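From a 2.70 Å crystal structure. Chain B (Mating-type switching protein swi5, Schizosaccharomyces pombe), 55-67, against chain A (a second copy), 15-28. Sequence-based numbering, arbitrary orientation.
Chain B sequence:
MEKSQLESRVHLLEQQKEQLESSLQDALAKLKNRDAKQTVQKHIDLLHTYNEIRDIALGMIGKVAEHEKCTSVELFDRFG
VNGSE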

# COMPACT_ATOMS: atom_id res chain seq x y z
N ASP B 55 -11.13 2.23 -10.25
CA ASP B 55 -10.79 1.91 -11.63
C ASP B 55 -10.20 0.48 -11.80
O ASP B 55 -10.59 -0.24 -12.73
CB ASP B 55 -9.86 2.98 -12.19
CG ASP B 55 -10.54 4.33 -12.34
OD1 ASP B 55 -11.61 4.37 -12.98
OD2 ASP B 55 -10.01 5.35 -11.82
N ILE B 56 -9.29 0.07 -10.91
CA ILE B 56 -8.75 -1.29 -10.96
C ILE B 56 -9.83 -2.34 -10.68
O ILE B 56 -9.78 -3.43 -11.22
CB ILE B 56 -7.59 -1.51 -9.96
CG1 ILE B 56 -6.44 -0.56 -10.22
CG2 ILE B 56 -7.09 -2.95 -10.03
CD1 ILE B 56 -5.49 -0.47 -9.07
N ALA B 57 -10.78 -2.02 -9.81
CA ALA B 57 -11.90 -2.91 -9.53
C ALA B 57 -12.76 -3.13 -10.78
O ALA B 57 -13.07 -4.26 -11.15
CB ALA B 57 -12.76 -2.36 -8.38
N LEU B 58 -13.15 -2.03 -11.43
CA LEU B 58 -13.93 -2.11 -12.67
C LEU B 58 -13.19 -2.92 -13.72
O LEU B 58 -13.79 -3.76 -14.41
CB LEU B 58 -14.21 -0.72 -13.24
CG LEU B 58 -15.21 0.14 -12.46
CD1 LEU B 58 -15.51 1.43 -13.26
CD2 LEU B 58 -16.48 -0.66 -12.16
N GLY B 59 -11.89 -2.65 -13.85
CA GLY B 59 -11.05 -3.34 -14.83
C GLY B 59 -11.26 -4.83 -14.68
O GLY B 59 -11.66 -5.51 -15.63
N MET B 60 -11.04 -5.31 -13.47
CA MET B 60 -11.21 -6.71 -13.14
C MET B 60 -12.62 -7.19 -13.45
O MET B 60 -12.80 -8.20 -14.15
CB MET B 60 -10.85 -6.95 -11.68
CG MET B 60 -9.37 -6.76 -11.44
SD MET B 60 -8.99 -6.58 -9.71
CE MET B 60 -9.64 -8.08 -9.04
N ILE B 61 -13.63 -6.47 -12.98
CA ILE B 61 -15.03 -6.84 -13.28
C ILE B 61 -15.41 -6.74 -14.77
O ILE B 61 -16.26 -7.49 -15.24
CB ILE B 61 -16.03 -6.12 -12.36
CG1 ILE B 61 -16.49 -7.08 -11.25
CG2 ILE B 61 -17.22 -5.62 -13.15
CD1 ILE B 61 -15.40 -8.05 -10.75
N GLY B 62 -14.75 -5.85 -15.51
CA GLY B 62 -14.82 -5.85 -16.98
C GLY B 62 -14.15 -7.06 -17.62
O GLY B 62 -14.56 -7.48 -18.70
N LYS B 63 -13.13 -7.61 -16.96
CA LYS B 63 -12.38 -8.77 -17.49
C LYS B 63 -13.03 -10.11 -17.10
O LYS B 63 -13.21 -11.00 -17.95
CB LYS B 63 -10.92 -8.78 -16.99
CG LYS B 63 -9.97 -7.73 -17.59
CD LYS B 63 -8.50 -7.91 -17.06
CE LYS B 63 -8.39 -8.15 -15.51
NZ LYS B 63 -7.00 -8.27 -14.95
N VAL B 64 -13.36 -10.27 -15.80
CA VAL B 64 -14.06 -11.48 -15.31
C VAL B 64 -15.46 -11.62 -15.97
O VAL B 64 -16.05 -12.70 -15.96
CB VAL B 64 -14.17 -11.50 -13.75
CG1 VAL B 64 -14.89 -10.27 -13.25
CG2 VAL B 64 -14.86 -12.77 -13.26
N ALA B 65 -15.97 -10.52 -16.52
CA ALA B 65 -17.09 -10.54 -17.47
C ALA B 65 -16.76 -11.40 -18.70
O ALA B 65 -17.50 -12.33 -19.02
CB ALA B 65 -17.44 -9.11 -17.91
N GLU B 66 -15.64 -11.09 -19.36
CA GLU B 66 -15.16 -11.85 -20.53
C GLU B 66 -14.96 -13.38 -20.27
O GLU B 66 -15.68 -14.20 -20.84
CB GLU B 66 -13.86 -11.21 -21.07
N HIS B 67 -14.00 -13.73 -19.42
CA HIS B 67 -13.75 -15.14 -19.06
C HIS B 67 -14.98 -15.74 -18.38
O HIS B 67 -14.91 -16.80 -17.78
CB HIS B 67 -12.53 -15.28 -18.13
CG HIS B 67 -11.32 -14.53 -18.60
ND1 HIS B 67 -10.58 -14.91 -19.70
CD2 HIS B 67 -10.72 -13.42 -18.11
CE1 HIS B 67 -9.58 -14.07 -19.87
NE2 HIS B 67 -9.64 -13.15 -18.92
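Chain A, residues 15-28: QQKEQLESSLQDAL

Chain A runs through residues 15-28 as an unbroken α-helix, its backbone hydrogen-bonded from N to the O four residues earlier, as in Leu A24 N to Leu A20 O (2.8 Å). It lies almost antiparallel to the helix of chain B, with 167° between their N-to-C directions and 11.1 Å between the axes at closest approach. The register follows from this: Ile B56 faces Ser A23, with CA atoms 7.3 Å apart, and seven residues later in chain B, and seven earlier in chain A, Lys B63 faces Gln A16, with CA atoms 8.8 Å apart. At this spacing the side chains of chain B reach across, in two places as far as backbone oxygens of chain A, and the two stretches bury 389 Å² in all.

The apolar contacts centre on Ile B56, a knob in a hole formed by Leu A20, Ser A23, Leu A24 and Ala A27. Its branched side chain sits among these residues: CG2 lies 3.9 Å from Leu A20 CD1 and 4.0 Å from Leu A24 CD2, and CD1 reaches Leu A24 CD2 at 3.9 Å and Ala A27 CB at 4.1 Å. The small methyl of Ala A27 and the short side chain of Ser A23 suit a close approach; Ile B56 CD1 comes within 3.5 Å of Ser A23 O. Ser A23 OG donates a hydrogen bond to Gln A19 O (2.6 Å), so its polarity is satisfied beside the isoleucine. The long, flexible Met B60 starts sideways but brings SD to 3.4 Å from Leu A20 CD1.

Polar contacts gather around Gln A16, whose amide offers a carbonyl oxygen on a flexible chain, which an imidazole N-H can meet near the ring plane. His B67 NE2 donates to Gln A16 OE1 at 2.7 Å, in line with the oxygen's place at the ring edge. The long Lys B63, bent at chi1 and chi3 (both m), carries NZ to 3.3 Å from Gln A16 O, spanning the space between the helices.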

# COMPACT_ATOMS: atom_id res chain seq x y z
N GLN A 15 -0.50 -12.53 -18.62
CA GLN A 15 -0.75 -11.18 -19.14
C GLN A 15 -1.57 -10.32 -18.14
O GLN A 15 -1.17 -9.21 -17.77
CB GLN A 15 -1.48 -11.25 -20.50
CG GLN A 15 -0.61 -10.93 -21.74
CD GLN A 15 -0.32 -12.13 -22.66
OE1 GLN A 15 -0.97 -13.19 -22.60
NE2 GLN A 15 0.65 -11.96 -23.55
N GLN A 16 -2.69 -10.87 -17.68
CA GLN A 16 -3.69 -10.13 -16.91
C GLN A 16 -3.38 -10.13 -15.42
O GLN A 16 -3.87 -9.27 -14.66
CB GLN A 16 -5.08 -10.72 -17.14
CG GLN A 16 -5.71 -10.38 -18.48
CD GLN A 16 -6.93 -11.24 -18.79
OE1 GLN A 16 -7.42 -11.99 -17.93
NE2 GLN A 16 -7.41 -11.14 -20.01
N LYS A 17 -2.60 -11.12 -14.99
CA LYS A 17 -2.10 -11.17 -13.62
C LYS A 17 -1.03 -10.07 -13.42
O LYS A 17 -1.12 -9.32 -12.47
CB LYS A 17 -1.61 -12.57 -13.27
CG LYS A 17 -1.38 -12.86 -11.80
CD LYS A 17 -1.44 -14.38 -11.42
CE LYS A 17 -0.30 -15.29 -12.03
NZ LYS A 17 -0.70 -16.74 -12.25
N GLU A 18 -0.06 -9.94 -14.33
CA GLU A 18 0.99 -8.92 -14.15
C GLU A 18 0.56 -7.45 -14.36
O GLU A 18 1.15 -6.57 -13.77
CB GLU A 18 2.23 -9.22 -14.99
CG GLU A 18 3.22 -10.17 -14.31
CD GLU A 18 3.35 -11.54 -15.01
OE1 GLU A 18 3.51 -12.57 -14.31
OE2 GLU A 18 3.30 -11.57 -16.26
N GLN A 19 -0.44 -7.18 -15.20
CA GLN A 19 -0.91 -5.80 -15.38
C GLN A 19 -1.67 -5.38 -14.13
O GLN A 19 -1.64 -4.21 -13.72
CB GLN A 19 -1.82 -5.63 -16.60
CG GLN A 19 -1.93 -4.17 -17.08
CD GLN A 19 -2.93 -3.98 -18.24
OE1 GLN A 19 -2.91 -4.72 -19.23
NE2 GLN A 19 -3.82 -2.98 -18.12
N LEU A 20 -2.37 -6.34 -13.55
CA LEU A 20 -3.04 -6.15 -12.28
C LEU A 20 -1.99 -5.84 -11.22
O LEU A 20 -2.10 -4.82 -10.53
CB LEU A 20 -3.80 -7.43 -11.92
CG LEU A 20 -4.54 -7.51 -10.60
CD1 LEU A 20 -5.70 -6.54 -10.64
CD2 LEU A 20 -4.99 -8.95 -10.34
N GLU A 21 -0.98 -6.69 -11.10
CA GLU A 21 -0.02 -6.58 -9.99
C GLU A 21 0.75 -5.28 -10.07
O GLU A 21 0.97 -4.61 -9.05
CB GLU A 21 0.96 -7.76 -9.94
CG GLU A 21 2.11 -7.54 -8.93
CD GLU A 21 2.73 -8.85 -8.40
OE1 GLU A 21 3.21 -8.84 -7.24
OE2 GLU A 21 2.72 -9.87 -9.15
N SER A 22 1.14 -4.90 -11.28
CA SER A 22 1.73 -3.59 -11.47
C SER A 22 0.78 -2.50 -10.95
O SER A 22 1.12 -1.77 -10.04
CB SER A 22 2.05 -3.37 -12.94
OG SER A 22 2.71 -2.14 -13.09
N SER A 23 -0.42 -2.44 -11.51
CA SER A 23 -1.46 -1.52 -11.11
C SER A 23 -1.73 -1.47 -9.60
O SER A 23 -1.98 -0.37 -9.06
CB SER A 23 -2.76 -1.87 -11.83
OG SER A 23 -2.59 -1.88 -13.24
N LEU A 24 -1.72 -2.61 -8.92
CA LEU A 24 -1.84 -2.60 -7.47
C LEU A 24 -0.61 -1.94 -6.85
O LEU A 24 -0.74 -0.92 -6.21
CB LEU A 24 -2.05 -4.00 -6.91
CG LEU A 24 -3.36 -4.65 -7.35
CD1 LEU A 24 -3.68 -6.02 -6.70
CD2 LEU A 24 -4.46 -3.62 -7.05
N GLN A 25 0.58 -2.48 -7.06
CA GLN A 25 1.78 -1.90 -6.41
C GLN A 25 1.87 -0.40 -6.65
O GLN A 25 2.34 0.34 -5.78
CB GLN A 25 3.10 -2.62 -6.80
CG GLN A 25 3.80 -3.47 -5.64
CD GLN A 25 4.00 -2.71 -4.27
OE1 GLN A 25 3.97 -3.34 -3.20
NE2 GLN A 25 4.17 -1.37 -4.31
N ASP A 26 1.41 0.06 -7.81
CA ASP A 26 1.49 1.49 -8.15
C ASP A 26 0.52 2.31 -7.28
O ASP A 26 0.93 3.23 -6.60
CB ASP A 26 1.24 1.72 -9.64
CG ASP A 26 1.47 3.17 -10.06
OD1 ASP A 26 1.17 4.10 -9.28
OD2 ASP A 26 1.94 3.39 -11.20
N ALA A 27 -0.76 1.96 -7.34
CA ALA A 27 -1.79 2.48 -6.43
C ALA A 27 -1.31 2.64 -4.99
O ALA A 27 -1.51 3.67 -4.35
CB ALA A 27 -3.02 1.56 -6.45
N LEU A 28 -0.71 1.58 -4.48
CA LEU A 28 -0.17 1.61 -3.15
C LEU A 28 1.01 2.57 -3.03
O LEU A 28 1.12 3.32 -2.08
CB LEU A 28 0.29 0.23 -2.79
CG LEU A 28 0.50 0.03 -1.32
CD1 LEU A 28 -0.87 -0.23 -0.74
CD2 LEU A 28 1.50 -1.15 -1.09